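PDB 2PHP: uncharacterized protein MJ0236 from Methanocaldococcus jannaschii DSM 2661, which probably phosphorylates hydroxymethylpyrimidine and its phosphate and forms thiamine monophosphate, this chain being its C-terminal ThiN-family domain. Local coordinates for residues K8-V11 with I12-S16. Residues are numbered along the deposited sequence; the frame is centred on the assembly and turned at random.
Sequences KEKV and IKNLS
Glu-9 and Lys-13 form an i to i+4 salt bridge in the first turns of helix 8-22. Their side chains run alongside each other in the same direction. Outward along Lys-13, CB rests against the backbone oxygens of Glu-9 and Lys-10, and Lys-13 CG lies 3.4 Å from Glu-9 O. The chain then runs extended, and Lys-13 CE comes within 3.0 Å of Glu-9 OE2 and lies against Glu-9 CG. Lys-13 NZ donates to Glu-9 OE2 at 2.7 Å, and OE2 accepts through its anti lone pair, the one turned away from OE1. Glu-9 places CG opposite its backbone N (chi1 -176°); this sends the carboxylate outward from the helix, and Lys-13 reaches back toward it. With an alanine in place of Glu-9, the Lys-13 ammonium would probably lose its carboxylate partner and be freer to swing.

On a second face, Lys-10 bends at chi2 (71°), and its CE comes within 3.7 Å of Asn-14 OD1. A water donates to that OD1 and is weakly bonded to Lys-10 NZ. Asn-14 ND2 is hydrogen-bonded to Glu-39 OE2 on strand 37-40. Val-11 CG1 and Leu-15 CD1 meet at 4.0 Å on the buried face, which packs on that strand. Ser-16 OG bonds to Ile-12 O at 2.7 Å, from above the carbonyl plane, while Ser-16 N reaches it from the opposite face. Tyr-17 of the second subunit packs on Glu-9 and Ile-12. The helix is thus amphipathic: apolar groups face the sheet, while opposite charges one turn apart pair near the subunit interface.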
loop_
_atom_site.group_PDB
_atom_site.type_symbol
_atom_site.label_atom_id
_atom_site.label_comp_id
_atom_site.label_asym_id
_atom_site.label_seq_id
_atom_site.Cartn_x
_atom_site.Cartn_y
_atom_site.Cartn_z
ATOM N N LYS B 8 -17.443 -15.265 12.398
ATOM C CA LYS B 8 -16.674 -14.471 11.447
ATOM C C LYS B 8 -15.460 -13.783 12.054
ATOM O O LYS B 8 -14.418 -13.681 11.408
ATOM C CB LYS B 8 -17.571 -13.436 10.770
ATOM C CG LYS B 8 -18.532 -14.037 9.761
ATOM C CD LYS B 8 -19.321 -12.950 9.056
ATOM C CE LYS B 8 -20.235 -13.532 7.998
ATOM N NZ LYS B 8 -20.976 -12.467 7.252
ATOM N N GLU B 9 -15.590 -13.310 13.291
ATOM C CA GLU B 9 -14.483 -12.632 13.956
ATOM C C GLU B 9 -13.311 -13.600 14.102
ATOM O O GLU B 9 -12.157 -13.251 13.840
ATOM C CB GLU B 9 -14.912 -12.134 15.340
ATOM C CG GLU B 9 -13.845 -11.329 16.065
ATOM C CD GLU B 9 -14.250 -10.940 17.479
ATOM O OE1 GLU B 9 -15.457 -10.714 17.722
ATOM O OE2 GLU B 9 -13.356 -10.845 18.344
ATOM N N LYS B 10 -13.607 -14.820 14.534
ATOM C CA LYS B 10 -12.550 -15.806 14.691
ATOM C C LYS B 10 -11.809 -16.038 13.376
ATOM O O LYS B 10 -10.580 -16.086 13.345
ATOM C CB LYS B 10 -13.116 -17.124 15.225
ATOM C CG LYS B 10 -12.069 -18.208 15.434
ATOM C CD LYS B 10 -11.164 -17.884 16.613
ATOM C CE LYS B 10 -10.119 -18.969 16.821
ATOM N NZ LYS B 10 -9.226 -18.665 17.974
ATOM N N VAL B 11 -12.561 -16.181 12.288
ATOM C CA VAL B 11 -11.970 -16.402 10.969
ATOM C C VAL B 11 -11.092 -15.221 10.544
ATOM O O VAL B 11 -9.964 -15.411 10.078
ATOM C CB VAL B 11 -13.063 -16.628 9.900
ATOM C CG1 VAL B 11 -12.454 -16.580 8.497
ATOM C CG2 VAL B 11 -13.742 -17.980 10.128
ATOM N N ILE B 12 -11.609 -14.006 10.693
ATOM C CA ILE B 12 -10.840 -12.820 10.332
ATOM C C ILE B 12 -9.551 -12.756 11.155
ATOM O O ILE B 12 -8.495 -12.421 10.625
ATOM C CB ILE B 12 -11.651 -11.524 10.557
ATOM C CG1 ILE B 12 -12.820 -11.459 9.566
ATOM C CG2 ILE B 12 -10.734 -10.304 10.433
ATOM C CD1 ILE B 12 -12.424 -11.525 8.114
ATOM N N LYS B 13 -9.638 -13.080 12.445
ATOM C CA LYS B 13 -8.456 -13.056 13.308
ATOM C C LYS B 13 -7.418 -14.113 12.904
ATOM O O LYS B 13 -6.210 -13.861 12.973
ATOM C CB LYS B 13 -8.836 -13.268 14.782
ATOM C CG LYS B 13 -9.469 -12.075 15.470
ATOM C CD LYS B 13 -9.528 -12.284 16.985
ATOM C CE LYS B 13 -10.429 -11.240 17.638
ATOM N NZ LYS B 13 -10.905 -11.649 18.983
ATOM N N ASN B 14 -7.884 -15.289 12.485
ATOM C CA ASN B 14 -6.972 -16.352 12.077
ATOM C C ASN B 14 -6.238 -15.954 10.804
ATOM O O ASN B 14 -5.023 -16.096 10.709
ATOM C CB ASN B 14 -7.728 -17.663 11.849
ATOM C CG ASN B 14 -8.239 -18.262 13.135
ATOM O OD1 ASN B 14 -7.642 -18.071 14.197
ATOM N ND2 ASN B 14 -9.338 -19.008 13.048
ATOM N N LEU B 15 -6.984 -15.451 9.826
ATOM C CA LEU B 15 -6.386 -15.020 8.564
ATOM C C LEU B 15 -5.384 -13.888 8.788
ATOM O O LEU B 15 -4.287 -13.893 8.222
ATOM C CB LEU B 15 -7.476 -14.563 7.591
ATOM C CG LEU B 15 -8.168 -15.713 6.857
ATOM C CD1 LEU B 15 -9.467 -15.252 6.222
ATOM C CD2 LEU B 15 -7.207 -16.259 5.814
ATOM N N SER B 16 -5.772 -12.920 9.614
ATOM C CA SER B 16 -4.919 -11.782 9.919
ATOM C C SER B 16 -3.603 -12.214 10.560
ATOM O O SER B 16 -2.534 -11.715 10.191
ATOM C CB SER B 16 -5.651 -10.819 10.849
ATOM O OG SER B 16 -6.814 -10.311 10.220
HETATM O O HOH W 1 -6.507 -19.559 16.177
#